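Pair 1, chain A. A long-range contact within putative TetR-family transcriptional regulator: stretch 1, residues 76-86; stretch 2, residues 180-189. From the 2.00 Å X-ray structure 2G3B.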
# COMPACT_ATOMS: atom_id res chain seq x y z
N ALA A 76 20.98 -16.70 4.28
CA ALA A 76 19.53 -16.40 4.24
C ALA A 76 19.36 -14.90 4.31
O ALA A 76 18.52 -14.29 3.59
CB ALA A 76 18.80 -17.07 5.37
N ARG A 77 20.21 -14.27 5.12
CA ARG A 77 20.23 -12.83 5.21
C ARG A 77 20.48 -12.20 3.84
O ARG A 77 19.74 -11.30 3.45
CB ARG A 77 21.26 -12.35 6.26
CG ARG A 77 20.79 -11.07 6.85
CD ARG A 77 21.80 -10.45 7.73
NE ARG A 77 21.32 -9.10 7.99
CZ ARG A 77 21.26 -8.57 9.19
NH1 ARG A 77 21.68 -9.26 10.25
NH2 ARG A 77 20.80 -7.34 9.31
N ASP A 78 21.47 -12.70 3.11
CA ASP A 78 21.78 -12.22 1.75
C ASP A 78 20.56 -12.32 0.82
O ASP A 78 20.21 -11.33 0.17
CB ASP A 78 22.97 -12.98 1.14
CG ASP A 78 24.28 -12.73 1.88
OD1 ASP A 78 24.54 -11.59 2.37
OD2 ASP A 78 25.06 -13.70 2.01
N ARG A 79 19.88 -13.46 0.84
CA ARG A 79 18.75 -13.74 -0.08
C ARG A 79 17.53 -12.92 0.28
O ARG A 79 16.88 -12.36 -0.60
CB ARG A 79 18.40 -15.25 -0.14
CG ARG A 79 19.51 -16.09 -0.78
CD ARG A 79 19.13 -17.57 -0.98
NE ARG A 79 19.38 -18.39 0.22
CZ ARG A 79 20.50 -19.08 0.44
NH1 ARG A 79 21.49 -19.08 -0.46
NH2 ARG A 79 20.63 -19.78 1.57
N LEU A 80 17.22 -12.85 1.56
CA LEU A 80 16.14 -12.00 2.04
C LEU A 80 16.35 -10.52 1.77
O LEU A 80 15.41 -9.82 1.40
CB LEU A 80 15.99 -12.15 3.55
CG LEU A 80 14.97 -13.07 4.18
CD1 LEU A 80 14.92 -12.66 5.64
CD2 LEU A 80 13.60 -12.89 3.52
N THR A 81 17.56 -10.03 2.05
CA THR A 81 17.90 -8.62 1.82
C THR A 81 17.76 -8.28 0.35
O THR A 81 17.17 -7.26 0.01
CB THR A 81 19.35 -8.32 2.26
OG1 THR A 81 19.47 -8.55 3.66
CG2 THR A 81 19.75 -6.87 1.97
N ARG A 82 18.35 -9.11 -0.51
CA ARG A 82 18.31 -8.87 -1.97
C ARG A 82 16.87 -8.84 -2.48
O ARG A 82 16.51 -8.02 -3.32
CB ARG A 82 19.11 -9.94 -2.70
CG ARG A 82 18.93 -9.90 -4.23
CD ARG A 82 19.67 -11.07 -4.90
NE ARG A 82 21.04 -11.16 -4.38
CZ ARG A 82 21.49 -12.16 -3.64
NH1 ARG A 82 20.70 -13.20 -3.36
NH2 ARG A 82 22.75 -12.13 -3.20
N SER A 83 16.06 -9.78 -1.98
CA SER A 83 14.68 -9.87 -2.37
C SER A 83 13.90 -8.60 -2.01
O SER A 83 13.28 -7.98 -2.90
CB SER A 83 14.03 -11.09 -1.77
OG SER A 83 12.63 -10.95 -1.92
N LEU A 84 13.96 -8.20 -0.73
CA LEU A 84 13.19 -7.06 -0.24
C LEU A 84 13.69 -5.75 -0.83
O LEU A 84 12.88 -4.95 -1.27
CB LEU A 84 13.09 -7.03 1.27
CG LEU A 84 12.43 -8.34 1.78
CD1 LEU A 84 12.70 -8.57 3.25
CD2 LEU A 84 10.93 -8.38 1.48
N LEU A 85 14.98 -5.56 -0.94
CA LEU A 85 15.50 -4.29 -1.49
C LEU A 85 15.31 -4.19 -3.01
O LEU A 85 15.18 -3.09 -3.55
CB LEU A 85 17.01 -4.06 -1.10
CG LEU A 85 17.26 -3.17 0.15
CD1 LEU A 85 16.69 -3.89 1.36
CD2 LEU A 85 18.77 -2.92 0.38
N GLY A 86 15.35 -5.34 -3.69
CA GLY A 86 15.15 -5.39 -5.15
C GLY A 86 13.84 -4.77 -5.64
O GLY A 86 13.73 -4.38 -6.81
N LEU A 180 13.91 -0.74 4.91
CA LEU A 180 13.78 -2.19 4.69
C LEU A 180 14.95 -2.94 5.28
O LEU A 180 14.79 -4.01 5.88
CB LEU A 180 13.67 -2.54 3.19
CG LEU A 180 12.30 -2.29 2.55
CD1 LEU A 180 12.42 -2.41 1.04
CD2 LEU A 180 11.29 -3.28 3.06
N LEU A 181 16.15 -2.37 5.14
CA LEU A 181 17.32 -3.01 5.78
C LEU A 181 17.16 -3.06 7.26
O LEU A 181 17.54 -4.06 7.88
CB LEU A 181 18.61 -2.23 5.47
CG LEU A 181 19.32 -2.42 4.15
CD1 LEU A 181 20.50 -1.38 4.04
CD2 LEU A 181 19.85 -3.87 3.99
N GLY A 182 16.69 -1.97 7.86
CA GLY A 182 16.57 -1.94 9.36
C GLY A 182 15.51 -2.95 9.80
O GLY A 182 15.71 -3.68 10.77
N ALA A 183 14.39 -3.03 9.06
CA ALA A 183 13.37 -4.07 9.34
C ALA A 183 13.92 -5.51 9.34
O ALA A 183 13.68 -6.28 10.30
CB ALA A 183 12.20 -3.93 8.40
N ILE A 184 14.68 -5.85 8.31
CA ILE A 184 15.40 -7.13 8.23
C ILE A 184 16.35 -7.36 9.35
O ILE A 184 16.39 -8.49 9.90
CB ILE A 184 16.26 -7.24 6.93
CG1 ILE A 184 15.33 -7.30 5.73
CG2 ILE A 184 17.23 -8.48 7.02
CD1 ILE A 184 15.97 -6.84 4.37
N ASP A 185 17.12 -6.32 9.71
CA ASP A 185 18.00 -6.42 10.89
C ASP A 185 17.17 -6.81 12.11
O ASP A 185 17.53 -7.72 12.84
CB ASP A 185 18.72 -5.10 11.16
CG ASP A 185 19.87 -5.24 12.16
OD1 ASP A 185 20.79 -6.04 11.90
OD2 ASP A 185 19.84 -4.57 13.24
N VAL A 186 16.05 -6.13 12.33
CA VAL A 186 15.26 -6.34 13.55
C VAL A 186 14.70 -7.76 13.56
O VAL A 186 14.79 -8.48 14.57
CB VAL A 186 14.18 -5.23 13.77
CG1 VAL A 186 13.29 -5.54 14.96
CG2 VAL A 186 14.87 -3.90 14.02
N VAL A 187 14.18 -8.19 12.42
CA VAL A 187 13.80 -9.59 12.19
C VAL A 187 14.97 -10.60 12.28
O VAL A 187 14.78 -11.76 12.69
CB VAL A 187 13.01 -9.72 10.84
CG1 VAL A 187 12.92 -11.18 10.35
CG2 VAL A 187 11.63 -9.09 11.00
N MSE A 188 16.19 -10.18 11.94
CA MSE A 188 17.34 -11.09 11.99
C MSE A 188 18.00 -11.19 13.37
O MSE A 188 18.84 -12.08 13.62
CB MSE A 188 18.38 -10.67 10.94
CG MSE A 188 18.97 -11.84 10.20
SE MSE A 188 17.95 -12.30 8.59
CE MSE A 188 16.02 -12.00 9.16
N SER A 189 17.61 -10.30 14.28
CA SER A 189 18.15 -10.27 15.65
C SER A 189 17.65 -11.43 16.50
O SER A 189 18.45 -12.10 17.17
CB SER A 189 17.81 -8.94 16.32
OG SER A 189 18.64 -7.91 15.82
O HOH W 1 19.91 -5.51 7.65
O HOH W 2 20.19 -8.75 13.30

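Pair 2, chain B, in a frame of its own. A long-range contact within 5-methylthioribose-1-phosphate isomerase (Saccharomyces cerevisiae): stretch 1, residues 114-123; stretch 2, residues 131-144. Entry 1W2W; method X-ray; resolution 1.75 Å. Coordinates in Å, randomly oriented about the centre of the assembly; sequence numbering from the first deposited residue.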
# COMPACT_ATOMS: atom_id res chain seq x y z
N ASN B 114 18.60 -3.35 24.21
CA ASN B 114 19.59 -2.43 24.76
C ASN B 114 19.23 -1.93 26.16
O ASN B 114 20.09 -1.84 27.05
CB ASN B 114 19.85 -1.28 23.79
CG ASN B 114 20.69 -1.71 22.59
OD1 ASN B 114 21.39 -2.73 22.63
ND2 ASN B 114 20.63 -0.92 21.52
N SER B 115 17.95 -1.63 26.37
CA SER B 115 17.46 -1.24 27.69
C SER B 115 17.47 -2.42 28.66
O SER B 115 17.83 -2.25 29.82
CB SER B 115 16.06 -0.65 27.60
OG SER B 115 16.11 0.74 27.29
N LEU B 116 17.04 -3.60 28.23
CA LEU B 116 16.96 -4.72 29.17
C LEU B 116 18.34 -5.16 29.65
O LEU B 116 18.50 -5.58 30.80
CB LEU B 116 16.18 -5.90 28.58
CG LEU B 116 14.71 -5.59 28.28
CD1 LEU B 116 14.00 -6.84 27.76
CD2 LEU B 116 13.97 -4.99 29.48
N VAL B 117 19.35 -5.05 28.78
CA VAL B 117 20.73 -5.32 29.17
C VAL B 117 21.15 -4.38 30.30
O VAL B 117 21.72 -4.82 31.30
CB VAL B 117 21.70 -5.17 27.96
CG1 VAL B 117 23.15 -5.08 28.42
CG2 VAL B 117 21.49 -6.30 26.95
N GLU B 118 20.84 -3.10 30.14
CA GLU B 118 21.17 -2.11 31.15
C GLU B 118 20.41 -2.39 32.44
O GLU B 118 20.99 -2.30 33.53
CB GLU B 118 20.87 -0.69 30.64
CG GLU B 118 21.42 0.42 31.52
CD GLU B 118 22.83 0.17 32.03
OE1 GLU B 118 23.73 -0.17 31.23
OE2 GLU B 118 23.04 0.30 33.25
N ILE B 119 19.13 -2.74 32.33
CA ILE B 119 18.35 -3.04 33.53
C ILE B 119 18.94 -4.26 34.26
O ILE B 119 19.02 -4.26 35.50
CB ILE B 119 16.85 -3.25 33.21
CG1 ILE B 119 16.23 -1.92 32.75
CG2 ILE B 119 16.12 -3.84 34.44
CD1 ILE B 119 14.86 -2.05 32.09
N LYS B 120 19.34 -5.28 33.51
CA LYS B 120 20.02 -6.43 34.12
C LYS B 120 21.32 -6.06 34.83
O LYS B 120 21.63 -6.60 35.91
CB LYS B 120 20.29 -7.53 33.10
CG LYS B 120 19.06 -8.33 32.73
CD LYS B 120 19.44 -9.57 31.94
CE LYS B 120 18.21 -10.33 31.51
NZ LYS B 120 18.64 -11.66 30.99
N ASN B 121 22.08 -5.14 34.24
CA ASN B 121 23.29 -4.63 34.88
C ASN B 121 22.98 -3.89 36.17
O ASN B 121 23.70 -4.01 37.17
CB ASN B 121 24.06 -3.71 33.93
CG ASN B 121 24.83 -4.47 32.87
OD1 ASN B 121 25.14 -5.65 33.06
ND2 ASN B 121 25.13 -3.81 31.76
N ILE B 122 21.90 -3.12 36.15
CA ILE B 122 21.45 -2.47 37.37
C ILE B 122 21.03 -3.51 38.41
O ILE B 122 21.38 -3.39 39.58
CB ILE B 122 20.32 -1.48 37.09
CG1 ILE B 122 20.86 -0.30 36.26
CG2 ILE B 122 19.74 -0.95 38.41
CD1 ILE B 122 19.76 0.60 35.71
N LEU B 123 20.29 -4.53 37.98
CA LEU B 123 19.83 -5.56 38.90
C LEU B 123 21.02 -6.25 39.57
O LEU B 123 21.00 -6.51 40.78
CB LEU B 123 18.96 -6.58 38.19
CG LEU B 123 18.31 -7.69 39.02
CD1 LEU B 123 17.47 -7.16 40.17
CD2 LEU B 123 17.49 -8.61 38.12
N ALA B 131 16.79 -1.15 46.65
CA ALA B 131 17.84 -0.44 45.92
C ALA B 131 17.59 -0.51 44.41
O ALA B 131 17.76 0.48 43.70
CB ALA B 131 19.21 -1.01 46.25
N PHE B 132 17.19 -1.69 43.94
CA PHE B 132 16.88 -1.88 42.52
C PHE B 132 15.77 -0.94 42.08
O PHE B 132 15.86 -0.30 41.04
CB PHE B 132 16.49 -3.33 42.25
CG PHE B 132 16.13 -3.61 40.82
CD1 PHE B 132 17.07 -3.44 39.80
CD2 PHE B 132 14.86 -4.05 40.48
CE1 PHE B 132 16.74 -3.69 38.48
CE2 PHE B 132 14.52 -4.30 39.16
CZ PHE B 132 15.46 -4.13 38.16
N ASP B 133 14.72 -0.87 42.90
CA ASP B 133 13.57 -0.01 42.66
C ASP B 133 14.03 1.43 42.44
O ASP B 133 13.72 2.06 41.42
CB ASP B 133 12.65 -0.15 43.89
CG ASP B 133 11.31 0.54 43.73
OD1 ASP B 133 11.21 1.56 43.02
OD2 ASP B 133 10.28 0.11 44.32
N GLY B 134 14.78 1.96 43.39
CA GLY B 134 15.28 3.32 43.30
C GLY B 134 16.15 3.57 42.08
O GLY B 134 16.02 4.60 41.42
N SER B 135 17.04 2.62 41.79
CA SER B 135 17.97 2.79 40.67
C SER B 135 17.26 2.64 39.33
O SER B 135 17.60 3.30 38.35
CB SER B 135 19.12 1.78 40.78
OG SER B 135 19.86 1.98 41.97
N LEU B 136 16.27 1.75 39.29
CA LEU B 136 15.47 1.56 38.09
C LEU B 136 14.61 2.79 37.80
O LEU B 136 14.47 3.18 36.63
CB LEU B 136 14.60 0.30 38.20
CG LEU B 136 13.72 -0.04 36.99
CD1 LEU B 136 14.55 -0.21 35.72
CD2 LEU B 136 12.86 -1.27 37.25
N TYR B 137 14.05 3.40 38.84
CA TYR B 137 13.33 4.66 38.68
C TYR B 137 14.25 5.69 38.03
O TYR B 137 13.86 6.37 37.07
CB TYR B 137 12.87 5.21 40.03
CG TYR B 137 12.23 6.59 39.92
CD1 TYR B 137 10.92 6.74 39.49
CD2 TYR B 137 12.95 7.74 40.25
CE1 TYR B 137 10.33 8.00 39.38
CE2 TYR B 137 12.37 8.99 40.15
CZ TYR B 137 11.07 9.12 39.72
OH TYR B 137 10.50 10.37 39.63
N ASN B 138 15.45 5.83 38.57
CA ASN B 138 16.43 6.75 37.98
C ASN B 138 16.70 6.38 36.53
O ASN B 138 16.78 7.26 35.66
CB ASN B 138 17.73 6.79 38.79
CG ASN B 138 17.55 7.49 40.12
OD1 ASN B 138 16.55 8.16 40.34
ND2 ASN B 138 18.53 7.34 41.01
N TYR B 139 16.83 5.09 36.26
CA TYR B 139 17.16 4.65 34.91
C TYR B 139 16.07 5.03 33.92
O TYR B 139 16.34 5.56 32.83
CB TYR B 139 17.43 3.14 34.83
CG TYR B 139 17.51 2.71 33.38
CD1 TYR B 139 18.65 2.97 32.63
CD2 TYR B 139 16.44 2.07 32.75
CE1 TYR B 139 18.73 2.60 31.30
CE2 TYR B 139 16.51 1.68 31.41
CZ TYR B 139 17.66 1.96 30.70
OH TYR B 139 17.79 1.60 29.38
N VAL B 140 14.82 4.74 34.29
CA VAL B 140 13.73 5.01 33.35
C VAL B 140 13.52 6.51 33.12
O VAL B 140 13.21 6.93 31.99
CB VAL B 140 12.42 4.28 33.70
CG1 VAL B 140 12.68 2.78 33.81
CG2 VAL B 140 11.78 4.82 34.97
N CYS B 141 13.70 7.32 34.16
CA CYS B 141 13.63 8.77 33.99
C CYS B 141 14.69 9.23 33.00
O CYS B 141 14.41 10.06 32.13
CB CYS B 141 13.79 9.49 35.33
SG CYS B 141 12.31 9.31 36.37
N GLU B 142 15.89 8.68 33.14
CA GLU B 142 17.00 9.08 32.28
C GLU B 142 16.78 8.61 30.85
O GLU B 142 17.01 9.38 29.91
CB GLU B 142 18.32 8.55 32.82
CG GLU B 142 18.80 9.34 34.03
CD GLU B 142 19.78 8.55 34.88
OE1 GLU B 142 20.49 7.69 34.31
OE2 GLU B 142 19.82 8.81 36.11
N LEU B 143 16.33 7.36 30.69
CA LEU B 143 16.01 6.82 29.37
C LEU B 143 15.00 7.73 28.65
O LEU B 143 15.19 8.11 27.49
CB LEU B 143 15.46 5.38 29.50
CG LEU B 143 14.92 4.71 28.23
CD1 LEU B 143 16.06 4.36 27.28
CD2 LEU B 143 14.05 3.50 28.55
N ILE B 144 13.93 8.08 29.36
CA ILE B 144 12.88 8.89 28.78
C ILE B 144 13.38 10.32 28.53
O ILE B 144 13.19 10.89 27.46
CB ILE B 144 11.62 8.86 29.69
CG1 ILE B 144 10.96 7.47 29.63
CG2 ILE B 144 10.62 9.95 29.29
CD1 ILE B 144 10.00 7.17 30.77

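Pair 1 and pair 2 each consist of two helices running roughly antiparallel, with inter-axial angles of 149° and 148° and closest approaches of 10.1 and 10.0 Å. Over 14 central residues the backbones superpose with an RMSD of 0.5 Å. The buried surfaces are also similar, 558 Å² in pair 1 and 479 Å² in pair 2, although the side chains that fill the interface differ at most positions.

The centre of both contacts is a knob from the second helix, A:Ile184 in pair 1 and B:Tyr139 in pair 2, seated among four residues at matched positions: A:Arg77, A:Leu80, A:Thr81 and A:Leu84 correspond to B:Ser115, B:Glu118, B:Ile119 and B:Ile122. The branched aliphatic knob packs its CG1 against A:Leu84 CD1 (3.8 Å) and its CD1 against the backbone at A:Thr81 CA (3.7 Å). The aromatic knob reaches further along the first helix. B:Ile122 CD1 meets B:Tyr139 CB at 3.6 Å, B:Ile119 CG1 lies 3.9 Å from B:Tyr139 CE2, and the aliphatic part of B:Glu118 supports the ring, CG to B:Tyr139 CE1 3.5 Å.

The position of A:Arg77 and B:Ser115 carries the polar link in both pairs, but to different partners. In pair 2 the small B:Ser115 leaves the long tyrosine within reach, and its OG hydrogen-bonds B:Tyr139 OH at 2.8 Å. In pair 1 the extended arginine passes the shorter isoleucine and forms a salt bridge with A:Asp185, NH2 to OD1 2.9 Å, nearly linear at the hydrogen. Water 1 joins A:Arg77 NH2 to A:Leu181 O. B:Val140, which matches A:Asp185, makes no contact with the first helix.

At the next inward position of the second helix, selenomethionine A:Met188 packs its CE against A:Leu80 CD1 (3.7 Å) and its SE against A:Arg77 CG (3.6 Å), whereas B:Leu143 places CD1 3.6 Å from B:Ser115 OG and has less of its own surface covered by the first stretch (15 Å² against 70 Å² for A:Met188).

Towards the other end, A:Thr81 turns its hydroxyl back to A:Arg77 O (OG1 to O 2.8 Å) and offers CG2 to A:Leu181 CD2 (3.6 Å); in pair 2 the matching B:Ile119 CG1 lies 3.8 Å from B:Leu136 CD1. A:Leu180 receives A:Leu85 CD1 on its CB at 3.8 Å, while the smaller B:Ser135 sits with its CB 3.7 Å from B:Ile122 CG2. A:Leu85 also meets A:Leu181, CD2 to CG 3.8 Å. In pair 2, B:Leu123, at the position of A:Leu85, lays CD1 over the face of the B:Phe132 ring, 3.8 Å from its centroid.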